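PDB 5DX9: trehalose-6-phosphate phosphatase from Cryptococcus neoformans, which belongs to the trehalose-phosphatase family of the HAD clan and carries a magnesium ion and bound sugars in the pocket beside its central sheet. Local coordinates for residues A5-T8 with A9-T12; L24-Y27 with D28-T32; G231-D234 with N235-V238; F11-A14 with Y15-A18; E152-C155 with K156-L159. All coordinates share one frame; numbering follows the deposited sequence.

Contact 1. Residues A5-T8 with A9-T12; sequences ALDT and AQFT
Asp7 reaches round the first turn of helix 8-17, and its side chain crosses that of Gln10 at about a right angle. The carboxylate oxygen OD2 of Asp7 is modelled doubtfully close to CB of Gln10, so no weight rests on that approach. A chi1 of -173° turns the carboxylate of Asp7 away from its own backbone N and forward over the start of the helix. Its other oxygen, OD1, comes within 3.7 Å of Ala9 CB. Asp7 holds the N-cap position, and a water completes the cap. This water donates to Asp7 OD1 at 2.8 Å and accepts from Ala9 N at 2.7 Å. It is also hydrogen-bonded to Thr8 OG1, so it ties the cap residue to the first turn. Behind it the helical bonds begin: Phe11 N gives a straight bond to Asp7 O at 2.9 Å. Thr8 O is held twice by Thr12. The hydroxyl OG1 of Thr12 donates to Thr8 O at a short 2.5 Å, and Thr12 N donates to Thr8 O at 2.8 Å. The two donors meet this oxygen from opposite faces of its plane. Leu6 runs beside strand 286-288 and also touches strand 270-275. Phe11 turns inward to Phe271 and Phe208, while Thr8 and Thr12 pack on helix 291-306.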
loop_
_atom_site.group_PDB
_atom_site.type_symbol
_atom_site.label_atom_id
_atom_site.label_comp_id
_atom_site.label_asym_id
_atom_site.label_seq_id
_atom_site.Cartn_x
_atom_site.Cartn_y
_atom_site.Cartn_z
ATOM N N ALA A 5 14.417 -15.285 -2.000
ATOM C CA ALA A 5 13.054 -15.528 -2.437
ATOM C C ALA A 5 12.225 -15.936 -1.227
ATOM O O ALA A 5 12.713 -16.651 -0.353
ATOM C CB ALA A 5 13.011 -16.595 -3.513
ATOM N N LEU A 6 10.982 -15.463 -1.173
ATOM C CA LEU A 6 10.087 -15.767 -0.059
ATOM C C LEU A 6 10.087 -17.254 0.279
ATOM O O LEU A 6 9.748 -18.093 -0.555
ATOM C CB LEU A 6 8.665 -15.311 -0.378
ATOM C CG LEU A 6 7.598 -15.693 0.650
ATOM C CD1 LEU A 6 7.810 -14.956 1.972
ATOM C CD2 LEU A 6 6.209 -15.425 0.087
ATOM N N ASP A 7 10.493 -17.573 1.502
ATOM C CA ASP A 7 10.496 -18.949 1.974
ATOM C C ASP A 7 9.072 -19.360 2.335
ATOM O O ASP A 7 8.656 -19.247 3.491
ATOM C CB ASP A 7 11.432 -19.103 3.173
ATOM C CG ASP A 7 11.607 -20.549 3.598
ATOM O OD1 ASP A 7 11.306 -21.448 2.787
ATOM O OD2 ASP A 7 12.056 -20.785 4.739
ATOM N N THR A 8 8.328 -19.823 1.332
ATOM C CA THR A 8 6.918 -20.160 1.504
ATOM C C THR A 8 6.729 -21.262 2.545
ATOM O O THR A 8 5.705 -21.314 3.226
ATOM C CB THR A 8 6.275 -20.596 0.168
ATOM O OG1 THR A 8 7.112 -21.564 -0.479
ATOM C CG2 THR A 8 6.097 -19.399 -0.756
ATOM N N ALA A 9 7.728 -22.131 2.669
ATOM C CA ALA A 9 7.699 -23.196 3.665
ATOM C C ALA A 9 7.694 -22.612 5.072
ATOM O O ALA A 9 6.816 -22.921 5.877
ATOM C CB ALA A 9 8.882 -24.132 3.480
ATOM N N GLN A 10 8.674 -21.762 5.362
ATOM C CA GLN A 10 8.747 -21.106 6.661
ATOM C C GLN A 10 7.549 -20.195 6.922
ATOM O O GLN A 10 7.086 -20.079 8.058
ATOM C CB GLN A 10 10.031 -20.294 6.785
ATOM C CG GLN A 10 10.089 -19.470 8.049
ATOM C CD GLN A 10 11.190 -18.430 8.012
ATOM O OE1 GLN A 10 12.139 -18.538 7.231
ATOM N NE2 GLN A 10 11.066 -17.410 8.856
ATOM N N PHE A 11 7.059 -19.536 5.875
ATOM C CA PHE A 11 5.897 -18.665 6.025
ATOM C C PHE A 11 4.637 -19.476 6.299
ATOM O O PHE A 11 3.802 -19.083 7.111
ATOM C CB PHE A 11 5.692 -17.797 4.782
ATOM C CG PHE A 11 4.450 -16.962 4.840
ATOM C CD1 PHE A 11 4.361 -15.900 5.722
ATOM C CD2 PHE A 11 3.368 -17.246 4.027
ATOM C CE1 PHE A 11 3.217 -15.132 5.791
ATOM C CE2 PHE A 11 2.219 -16.479 4.089
ATOM C CZ PHE A 11 2.143 -15.423 4.973
ATOM N N THR A 12 4.504 -20.606 5.612
ATOM C CA THR A 12 3.349 -21.481 5.788
ATOM C C THR A 12 3.204 -21.928 7.240
ATOM O O THR A 12 2.120 -21.860 7.818
ATOM C CB THR A 12 3.444 -22.726 4.888
ATOM O OG1 THR A 12 3.389 -22.331 3.511
ATOM C CG2 THR A 12 2.299 -23.679 5.179
HETATM O O HOH W 1 9.647 -22.713 0.910
#

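Contact 2. Residues L24-Y27 with D28-T32; sequences LFNY and DGTLT. Unlike the reference sequence in segment 24-27: Asn26 (reference Asp). With MG (magnesium ion), chain C; G6P (6-O-phosphono-alpha-D-glucopyranose), chain B; GLC (alpha-D-glucopyranose), chain D.
Tyr27 lays one face of its ring against the methyl CG2 of Thr32. This is a CH-pi contact, with CG2 of Thr32 3.7 Å from the Tyr27 ring centroid and displaced toward the rim. The segment is the signature loop of the HAD fold, which follows strand 21-25 and carries the Asp-Gly-Thr sequence. Asn26 stands where the reference sequence has Asp. The loop folds round Tyr27 O, which accepts from Leu31 N at 2.7 Å and from Thr30 N at 3.0 Å. Leu31 N lies in the carbonyl plane, whereas Thr30 N comes from above it. Tyr27 OH bonds outside the loop, to Ala41 O. Farther from the metal, CD1 of Leu31 packs on CB of Phe25 at 3.6 Å, and the two side chains cross at about a right angle. The amide of Asn26 is sent to the metal by a fully extended first torsion (chi1 -180°). Thr30 OG1 donates to a lone pair of Asn26 OD1 in the carbonyl plane, and so helps fix the amide. Asn26 ND2 donates to O3P of 6-O-phosphono-alpha-D-glucopyranose at 3.0 Å. Asp28 OD2 lies 2.9 Å from the ester oxygen O6 of that sugar and has a salt bridge with Arg68. Asp212 completes the metal site. The magnesium ion takes Asn26 OD1 at 2.1 Å and Asp28 O at 2.2 Å, besides the phosphate O2P and two waters.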
loop_
_atom_site.group_PDB
_atom_site.type_symbol
_atom_site.label_atom_id
_atom_site.label_comp_id
_atom_site.label_asym_id
_atom_site.label_seq_id
_atom_site.Cartn_x
_atom_site.Cartn_y
_atom_site.Cartn_z
ATOM N N LEU A 24 -1.402 -7.722 4.447
ATOM C CA LEU A 24 -1.467 -6.468 3.704
ATOM C C LEU A 24 -1.014 -6.637 2.261
ATOM O O LEU A 24 0.128 -7.012 1.999
ATOM C CB LEU A 24 -0.620 -5.410 4.407
ATOM C CG LEU A 24 -0.944 -5.265 5.896
ATOM C CD1 LEU A 24 0.052 -4.349 6.592
ATOM C CD2 LEU A 24 -2.374 -4.771 6.088
ATOM N N PHE A 25 -1.919 -6.355 1.328
ATOM C CA PHE A 25 -1.637 -6.516 -0.095
ATOM C C PHE A 25 -1.765 -5.221 -0.886
ATOM O O PHE A 25 -2.820 -4.580 -0.877
ATOM C CB PHE A 25 -2.576 -7.550 -0.718
ATOM C CG PHE A 25 -2.460 -8.921 -0.121
ATOM C CD1 PHE A 25 -1.586 -9.853 -0.657
ATOM C CD2 PHE A 25 -3.237 -9.284 0.967
ATOM C CE1 PHE A 25 -1.485 -11.116 -0.118
ATOM C CE2 PHE A 25 -3.141 -10.545 1.511
ATOM C CZ PHE A 25 -2.265 -11.464 0.971
ATOM N N ASN A 26 -0.696 -4.847 -1.582
ATOM C CA ASN A 26 -0.795 -3.850 -2.642
ATOM C C ASN A 26 -1.622 -4.462 -3.760
ATOM O O ASN A 26 -1.809 -5.681 -3.789
ATOM C CB ASN A 26 0.591 -3.430 -3.140
ATOM C CG ASN A 26 0.528 -2.388 -4.247
ATOM O OD1 ASN A 26 0.872 -2.663 -5.391
ATOM N ND2 ASN A 26 0.095 -1.190 -3.903
ATOM N N TYR A 27 -2.137 -3.647 -4.674
ATOM C CA TYR A 27 -2.931 -4.222 -5.753
ATOM C C TYR A 27 -2.183 -4.320 -7.072
ATOM O O TYR A 27 -1.765 -5.403 -7.468
ATOM C CB TYR A 27 -4.225 -3.445 -5.984
ATOM C CG TYR A 27 -5.080 -4.160 -7.006
ATOM C CD1 TYR A 27 -5.589 -5.425 -6.735
ATOM C CD2 TYR A 27 -5.347 -3.598 -8.249
ATOM C CE1 TYR A 27 -6.354 -6.102 -7.657
ATOM C CE2 TYR A 27 -6.120 -4.269 -9.184
ATOM C CZ TYR A 27 -6.620 -5.524 -8.878
ATOM O OH TYR A 27 -7.382 -6.217 -9.784
ATOM N N ASP A 28 -2.038 -3.195 -7.764
ATOM C CA ASP A 28 -1.413 -3.202 -9.081
ATOM C C ASP A 28 0.021 -3.702 -8.992
ATOM O O ASP A 28 0.781 -3.267 -8.129
ATOM C CB ASP A 28 -1.456 -1.806 -9.708
ATOM C CG ASP A 28 -2.870 -1.298 -9.890
ATOM O OD1 ASP A 28 -3.612 -1.901 -10.692
ATOM O OD2 ASP A 28 -3.236 -0.299 -9.233
ATOM N N GLY A 29 0.378 -4.625 -9.880
ATOM C CA GLY A 29 1.718 -5.184 -9.914
ATOM C C GLY A 29 1.993 -6.160 -8.782
ATOM O O GLY A 29 3.039 -6.808 -8.746
ATOM N N THR A 30 1.050 -6.270 -7.854
ATOM C CA THR A 30 1.240 -7.129 -6.695
ATOM C C THR A 30 0.238 -8.276 -6.664
ATOM O O THR A 30 0.621 -9.432 -6.518
ATOM C CB THR A 30 1.133 -6.334 -5.388
ATOM O OG1 THR A 30 2.201 -5.378 -5.325
ATOM C CG2 THR A 30 1.226 -7.272 -4.191
ATOM N N LEU A 31 -1.044 -7.950 -6.795
ATOM C CA LEU A 31 -2.090 -8.965 -6.858
ATOM C C LEU A 31 -2.536 -9.198 -8.293
ATOM O O LEU A 31 -3.205 -10.185 -8.602
ATOM C CB LEU A 31 -3.285 -8.562 -5.995
ATOM C CG LEU A 31 -3.116 -8.815 -4.499
ATOM C CD1 LEU A 31 -4.374 -8.438 -3.741
ATOM C CD2 LEU A 31 -2.759 -10.272 -4.255
ATOM N N THR A 32 -2.154 -8.279 -9.171
ATOM C CA THR A 32 -2.535 -8.352 -10.573
ATOM C C THR A 32 -1.435 -7.710 -11.407
ATOM O O THR A 32 -0.766 -6.785 -10.947
ATOM C CB THR A 32 -3.893 -7.653 -10.833
ATOM O OG1 THR A 32 -4.390 -8.014 -12.129
ATOM C CG2 THR A 32 -3.748 -6.140 -10.741
HETATM MG MG MG C . 1.517 -1.483 -6.983
HETATM C C1 G6P B . -2.303 2.431 -11.172
HETATM C C2 G6P B . -3.380 3.493 -10.994
HETATM C C3 G6P B . -2.787 4.832 -10.602
HETATM C C4 G6P B . -2.009 4.700 -9.308
HETATM C C5 G6P B . -1.084 3.470 -9.227
HETATM C C6 G6P B . -1.000 2.916 -7.792
HETATM O O1 G6P B . -1.484 2.666 -12.321
HETATM O O2 G6P B . -4.122 3.613 -12.206
HETATM O O3 G6P B . -3.829 5.788 -10.364
HETATM O O4 G6P B . -1.274 5.927 -9.198
HETATM O O5 G6P B . -1.489 2.331 -10.003
HETATM O O6 G6P B . -1.586 1.593 -7.702
HETATM P P G6P B . -1.117 0.531 -6.560
HETATM O O1P G6P B . -2.289 -0.480 -6.121
HETATM O O2P G6P B . -0.002 -0.280 -7.098
HETATM O O3P G6P B . -0.616 1.398 -5.300
HETATM C C1 GLC D . -0.608 1.560 -12.580
HETATM C C2 GLC D . 0.403 1.932 -13.666
HETATM C C3 GLC D . -0.270 2.031 -15.028
HETATM C C4 GLC D . -1.078 0.779 -15.343
HETATM C C5 GLC D . -2.040 0.456 -14.203
HETATM C C6 GLC D . -2.727 -0.894 -14.398
HETATM O O2 GLC D . 1.038 3.177 -13.319
HETATM O O3 GLC D . 0.726 2.216 -16.039
HETATM O O4 GLC D . -1.782 0.997 -16.576
HETATM O O5 GLC D . -1.351 0.400 -12.956
HETATM O O6 GLC D . -1.752 -1.911 -14.664
HETATM O O HOH W 2 2.443 -0.975 -8.792
HETATM O O HOH W 3 2.287 -0.190 -5.588
#

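Contact 3. Residues G231-D234 with N235-V238; sequences GVVD and NNPV
This is a surface contact at a beta turn, in the loop that joins helix 217-225 to strand 238-240. Val233 to Asn236 form a type II' turn. Its closing bond runs from Asn236 N to Val233 O, and it is weak at 3.4 Å although nearly straight. The second turn residue is Asp234, whose positive phi of 64° is the mark of the primed turn. Asn235 follows it, and both lie on the exposed outer bend. The side chains of Asp234 and Asn236 run alongside each other and point the same way. Their carboxylate and amide planes are steeply inclined, and no bond is formed between them. The amide of Asn236 folds back over the turn toward Val233. It does so because CG lies beside the backbone N (chi1 -64°). ND2 of Asn236 is modelled improbably near both the carbonyl oxygen and the methyl CG2 of Val233, so the exact placing of this amide is doubtful. CG2 of Val232 is 4.2 Å from CB of Asn236. Past the turn, Val238 pairs through its backbone with Leu263, and Arg266 borders the loop by touching Val232 and Val238. The methyl CG2 of Val232 lies 3.7 Å from O of Asn236.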
loop_
_atom_site.group_PDB
_atom_site.type_symbol
_atom_site.label_atom_id
_atom_site.label_comp_id
_atom_site.label_asym_id
_atom_site.label_seq_id
_atom_site.Cartn_x
_atom_site.Cartn_y
_atom_site.Cartn_z
ATOM N N GLY A 231 17.624 -4.270 16.199
ATOM C CA GLY A 231 16.742 -5.357 16.585
ATOM C C GLY A 231 16.421 -5.301 18.067
ATOM O O GLY A 231 17.175 -4.722 18.850
ATOM N N VAL A 232 15.295 -5.892 18.455
ATOM C CA VAL A 232 14.912 -5.930 19.861
ATOM C C VAL A 232 15.938 -6.727 20.652
ATOM O O VAL A 232 16.424 -7.759 20.190
ATOM C CB VAL A 232 13.512 -6.546 20.063
ATOM C CG1 VAL A 232 13.488 -7.990 19.576
ATOM C CG2 VAL A 232 13.096 -6.459 21.528
ATOM N N VAL A 233 16.275 -6.243 21.840
ATOM C CA VAL A 233 17.249 -6.927 22.679
ATOM C C VAL A 233 16.566 -7.663 23.827
ATOM O O VAL A 233 15.750 -7.089 24.549
ATOM C CB VAL A 233 18.296 -5.944 23.241
ATOM C CG1 VAL A 233 19.399 -5.712 22.223
ATOM C CG2 VAL A 233 17.639 -4.627 23.613
ATOM N N ASP A 234 16.899 -8.941 23.978
ATOM C CA ASP A 234 16.346 -9.773 25.043
ATOM C C ASP A 234 14.838 -9.954 24.883
ATOM O O ASP A 234 14.344 -10.194 23.780
ATOM C CB ASP A 234 16.658 -9.168 26.416
ATOM C CG ASP A 234 18.099 -8.694 26.534
ATOM O OD1 ASP A 234 18.987 -9.533 26.802
ATOM O OD2 ASP A 234 18.343 -7.479 26.366
ATOM N N ASN A 235 14.114 -9.836 25.991
ATOM C CA ASN A 235 12.662 -9.966 25.980
ATOM C C ASN A 235 11.976 -8.625 26.221
ATOM O O ASN A 235 10.862 -8.573 26.742
ATOM C CB ASN A 235 12.210 -10.981 27.034
ATOM C CG ASN A 235 12.731 -12.381 26.758
ATOM O OD1 ASN A 235 13.430 -12.612 25.769
ATOM N ND2 ASN A 235 12.400 -13.322 27.640
ATOM N N ASN A 236 12.651 -7.545 25.840
ATOM C CA ASN A 236 12.114 -6.201 26.023
ATOM C C ASN A 236 10.782 -6.005 25.315
ATOM O O ASN A 236 10.541 -6.592 24.262
ATOM C CB ASN A 236 13.116 -5.159 25.528
ATOM C CG ASN A 236 14.397 -5.167 26.325
ATOM O OD1 ASN A 236 14.385 -5.389 27.535
ATOM N ND2 ASN A 236 15.515 -4.939 25.650
ATOM N N PRO A 237 9.907 -5.177 25.904
ATOM C CA PRO A 237 8.614 -4.847 25.300
ATOM C C PRO A 237 8.777 -3.897 24.120
ATOM O O PRO A 237 9.498 -2.904 24.230
ATOM C CB PRO A 237 7.847 -4.163 26.443
ATOM C CG PRO A 237 8.669 -4.397 27.689
ATOM C CD PRO A 237 10.076 -4.539 27.219
ATOM N N VAL A 238 8.127 -4.201 23.002
ATOM C CA VAL A 238 8.093 -3.268 21.883
ATOM C C VAL A 238 6.865 -2.375 22.011
ATOM O O VAL A 238 5.739 -2.807 21.767
ATOM C CB VAL A 238 8.081 -3.992 20.525
ATOM C CG1 VAL A 238 7.042 -5.099 20.519
ATOM C CG2 VAL A 238 7.833 -2.999 19.396
#

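Contact 4. Residues F11-A14 with Y15-A18; sequences FTDA and YKKA
Tyr15 meets Phe11 one turn back along helix 8-17. CD1 of the Tyr15 ring is 4.3 Å from CZ of the Phe11 ring, so the two aromatic groups touch lightly. With chi1 at -178°, Tyr15 extends its ring away from its own backbone N and down the buried flank. Its backbone N bonds Phe11 O at 2.9 Å. The hydroxyl of Tyr15 finds its partner elsewhere, in Asn60. Lys16 comes next, on the exposed flank. Lys16 N bonds Thr12 O at 3.1 Å. Its aliphatic part passes Thr12, with CD of Lys16 3.8 Å from CG2 of Thr12. A bend at chi3 (60°) then turns the amine to Asp13, and the two side chains lie next to each other, pointing the same way. Lys16 NZ forms a salt bridge with Asp13 OD1 at 3.2 Å. The amine meets that oxygen nearly head-on along the C-O bond. Lys17 N bonds Asp13 O at 3.1 Å, and its extended side chain leaves the contact after CG has passed that same carbonyl. Ala18 is the first residue to leave the helix. Ala14 O receives weak, bent bonds from both Lys17 N and Ala18 N, so the last turn is loosely closed. Arg21, just beyond, makes a cation-pi contact with Tyr15. Helix 291-306 packs against Phe11, Thr12 and Tyr15, while Leu206 of strand 206-211 touches Phe11, Ala14, Tyr15 and Ala18.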
loop_
_atom_site.group_PDB
_atom_site.type_symbol
_atom_site.label_atom_id
_atom_site.label_comp_id
_atom_site.label_asym_id
_atom_site.label_seq_id
_atom_site.Cartn_x
_atom_site.Cartn_y
_atom_site.Cartn_z
ATOM N N PHE A 11 7.059 -19.536 5.875
ATOM C CA PHE A 11 5.897 -18.665 6.025
ATOM C C PHE A 11 4.637 -19.476 6.299
ATOM O O PHE A 11 3.802 -19.083 7.111
ATOM C CB PHE A 11 5.692 -17.797 4.782
ATOM C CG PHE A 11 4.450 -16.962 4.840
ATOM C CD1 PHE A 11 4.361 -15.900 5.722
ATOM C CD2 PHE A 11 3.368 -17.246 4.027
ATOM C CE1 PHE A 11 3.217 -15.132 5.791
ATOM C CE2 PHE A 11 2.219 -16.479 4.089
ATOM C CZ PHE A 11 2.143 -15.423 4.973
ATOM N N THR A 12 4.504 -20.606 5.612
ATOM C CA THR A 12 3.349 -21.481 5.788
ATOM C C THR A 12 3.204 -21.928 7.240
ATOM O O THR A 12 2.120 -21.860 7.818
ATOM C CB THR A 12 3.444 -22.726 4.888
ATOM O OG1 THR A 12 3.389 -22.331 3.511
ATOM C CG2 THR A 12 2.299 -23.679 5.179
ATOM N N ASP A 13 4.306 -22.376 7.828
ATOM C CA ASP A 13 4.284 -22.879 9.193
ATOM C C ASP A 13 3.993 -21.765 10.195
ATOM O O ASP A 13 3.276 -21.972 11.176
ATOM C CB ASP A 13 5.608 -23.571 9.519
ATOM C CG ASP A 13 5.739 -24.925 8.834
ATOM O OD1 ASP A 13 4.741 -25.678 8.805
ATOM O OD2 ASP A 13 6.837 -25.237 8.321
ATOM N N ALA A 14 4.540 -20.580 9.940
ATOM C CA ALA A 14 4.278 -19.435 10.802
ATOM C C ALA A 14 2.808 -19.038 10.716
ATOM O O ALA A 14 2.191 -18.685 11.721
ATOM C CB ALA A 14 5.170 -18.271 10.428
ATOM N N TYR A 15 2.255 -19.111 9.510
ATOM C CA TYR A 15 0.854 -18.774 9.284
ATOM C C TYR A 15 -0.067 -19.696 10.075
ATOM O O TYR A 15 -1.077 -19.260 10.627
ATOM C CB TYR A 15 0.524 -18.851 7.792
ATOM C CG TYR A 15 -0.901 -18.478 7.438
ATOM C CD1 TYR A 15 -1.209 -17.212 6.956
ATOM C CD2 TYR A 15 -1.939 -19.394 7.573
ATOM C CE1 TYR A 15 -2.508 -16.869 6.623
ATOM C CE2 TYR A 15 -3.241 -19.060 7.244
ATOM C CZ TYR A 15 -3.518 -17.797 6.770
ATOM O OH TYR A 15 -4.811 -17.457 6.441
ATOM N N LYS A 16 0.291 -20.974 10.126
ATOM C CA LYS A 16 -0.503 -21.971 10.833
ATOM C C LYS A 16 -0.439 -21.787 12.349
ATOM O O LYS A 16 -1.422 -22.024 13.048
ATOM C CB LYS A 16 -0.037 -23.379 10.451
ATOM C CG LYS A 16 -0.371 -23.772 9.015
ATOM C CD LYS A 16 0.651 -24.746 8.447
ATOM C CE LYS A 16 0.724 -26.024 9.266
ATOM N NZ LYS A 16 1.830 -26.912 8.802
ATOM N N LYS A 17 0.715 -21.355 12.848
ATOM C CA LYS A 17 0.925 -21.188 14.287
ATOM C C LYS A 17 0.342 -19.892 14.850
ATOM O O LYS A 17 0.154 -19.765 16.061
ATOM C CB LYS A 17 2.419 -21.231 14.614
ATOM C CG LYS A 17 3.048 -22.614 14.611
ATOM C CD LYS A 17 4.513 -22.525 15.022
ATOM C CE LYS A 17 5.200 -23.881 15.006
ATOM N NZ LYS A 17 6.671 -23.748 15.220
ATOM N N ALA A 18 0.065 -18.930 13.974
ATOM C CA ALA A 18 -0.303 -17.583 14.403
ATOM C C ALA A 18 -1.713 -17.493 14.985
ATOM O O ALA A 18 -2.634 -18.175 14.534
ATOM C CB ALA A 18 -0.161 -16.611 13.236
#

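Contact 5. Residues E152-C155 with K156-L159; sequences EFQC and KQAL
Glu152 O accepts from Lys156 N at 2.8 Å, the shortest of four successive helical bonds in the middle of helix 148-166. Gln157 N follows on Phe153 O at 3.0 Å. Ala158 N then meets Gln154 O, and Leu159 N meets Cys155 O at 2.9 Å. All four are well directed, so this is regular alpha helix. The side chain of Lys156 leans back over the first turn. Its CG passes 3.5 Å from Glu152 O. A bend at chi4 (85°) then brings NZ of Lys156 to 3.7 Å from CB of Glu152. The charged ends do not meet, since Lys156 NZ stays 5.0 Å from Glu152 OE1. That oxygen has a salt bridge with Lys179 instead. On the exposed side the end of Gln157 comes obliquely near the Phe153 ring. The amide plane stands almost perpendicular to the ring. Gln154 and Gln157 lie side by side and point the same way, next to Tyr123 of helix 112-125. Ala158 and Leu159 turn to the antiparallel sheet and rest on Leu181. The sulfur of Cys155, opposite its backbone N at chi1 175°, sits on the side of Trp141 and Leu181. It is covalently linked to beta-mercaptoethanol, which probably came from the crystallisation liquor. The link suggests that the thiol could be reached by the reagent, although Cys155 is otherwise buried. The other chemistry is mostly backbone bonding, and between Glu152 and Lys156 there is probably only a weak attraction at a distance.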
loop_
_atom_site.group_PDB
_atom_site.type_symbol
_atom_site.label_atom_id
_atom_site.label_comp_id
_atom_site.label_asym_id
_atom_site.label_seq_id
_atom_site.Cartn_x
_atom_site.Cartn_y
_atom_site.Cartn_z
ATOM N N GLU A 152 8.638 9.587 -22.315
ATOM C CA GLU A 152 9.619 9.752 -21.252
ATOM C C GLU A 152 10.128 11.183 -21.235
ATOM O O GLU A 152 10.291 11.780 -20.171
ATOM C CB GLU A 152 10.785 8.780 -21.430
ATOM C CG GLU A 152 10.356 7.410 -21.914
ATOM C CD GLU A 152 11.296 6.308 -21.477
ATOM O OE1 GLU A 152 11.083 5.753 -20.378
ATOM O OE2 GLU A 152 12.241 5.991 -22.233
ATOM N N PHE A 153 10.374 11.728 -22.422
ATOM C CA PHE A 153 10.836 13.102 -22.543
ATOM C C PHE A 153 9.826 14.044 -21.914
ATOM O O PHE A 153 10.178 14.879 -21.078
ATOM C CB PHE A 153 11.069 13.479 -24.008
ATOM C CG PHE A 153 11.439 14.923 -24.208
ATOM C CD1 PHE A 153 12.760 15.327 -24.156
ATOM C CD2 PHE A 153 10.462 15.876 -24.444
ATOM C CE1 PHE A 153 13.103 16.652 -24.334
ATOM C CE2 PHE A 153 10.797 17.204 -24.621
ATOM C CZ PHE A 153 12.119 17.594 -24.565
ATOM N N GLN A 154 8.573 13.876 -22.277
ATOM C CA GLN A 154 7.526 14.663 -21.709
ATOM C C GLN A 154 7.441 14.429 -20.214
ATOM O O GLN A 154 7.242 15.347 -19.464
ATOM C CB GLN A 154 6.209 14.357 -22.388
ATOM C CG GLN A 154 6.044 14.959 -23.762
ATOM C CD GLN A 154 6.099 16.456 -23.754
ATOM O OE1 GLN A 154 7.128 17.036 -23.549
ATOM N NE2 GLN A 154 4.991 17.076 -23.992
ATOM N N CYS A 155 7.633 13.199 -19.783
ATOM C CA CYS A 155 7.600 12.881 -18.362
ATOM C C CYS A 155 8.664 13.631 -17.601
ATOM O O CYS A 155 8.405 14.152 -16.564
ATOM C CB CYS A 155 7.723 11.381 -18.144
ATOM S SG CYS A 155 7.831 10.791 -16.457
ATOM N N LYS A 156 9.853 13.697 -18.152
ATOM C CA LYS A 156 10.949 14.380 -17.504
ATOM C C LYS A 156 10.712 15.853 -17.428
ATOM O O LYS A 156 11.084 16.490 -16.475
ATOM C CB LYS A 156 12.250 14.140 -18.241
ATOM C CG LYS A 156 12.828 12.777 -18.005
ATOM C CD LYS A 156 13.720 12.364 -19.153
ATOM C CE LYS A 156 14.412 11.046 -18.893
ATOM N NZ LYS A 156 13.558 9.898 -19.258
ATOM N N GLN A 157 10.088 16.396 -18.450
ATOM C CA GLN A 157 9.786 17.824 -18.435
ATOM C C GLN A 157 8.725 18.157 -17.393
ATOM O O GLN A 157 8.845 19.147 -16.670
ATOM C CB GLN A 157 9.323 18.302 -19.814
ATOM C CG GLN A 157 9.083 19.807 -19.876
ATOM C CD GLN A 157 8.574 20.273 -21.230
ATOM O OE1 GLN A 157 8.819 19.635 -22.254
ATOM N NE2 GLN A 157 7.852 21.389 -21.238
ATOM N N ALA A 158 7.682 17.331 -17.322
ATOM C CA ALA A 158 6.621 17.524 -16.339
ATOM C C ALA A 158 7.168 17.349 -14.927
ATOM O O ALA A 158 6.833 18.115 -14.021
ATOM C CB ALA A 158 5.474 16.554 -16.589
ATOM N N LEU A 159 8.011 16.338 -14.751
ATOM C CA LEU A 159 8.651 16.086 -13.471
ATOM C C LEU A 159 9.482 17.289 -13.050
ATOM O O LEU A 159 9.360 17.774 -11.927
ATOM C CB LEU A 159 9.532 14.836 -13.541
ATOM C CG LEU A 159 10.253 14.461 -12.247
ATOM C CD1 LEU A 159 9.242 14.233 -11.136
ATOM C CD2 LEU A 159 11.131 13.230 -12.441
#

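Along the chain the order is contact 1, contact 4, contact 2, contact 5 and contact 3. Contacts 1 and 4 share helix 8-17 as well as Phe11 and Thr12, and their centres are 9 Å apart. That helix leads into strand 21-25 of the mixed sheet. Contact 2 takes in the last part of that strand and the loop after it, its centre 18 Å from that of contact 1. Of the five, only contact 2 binds the magnesium ion, with Asp212 from elsewhere. Contact 5, on helix 148-166 against the antiparallel sheet, is centred 26 Å from contact 2. Contact 3 lies across the chain's centre from contact 5, 47 Å between centres. Contact 2 and Glu133 and Glu182 of the antiparallel sheet meet 6-O-phosphono-alpha-D-glucopyranose.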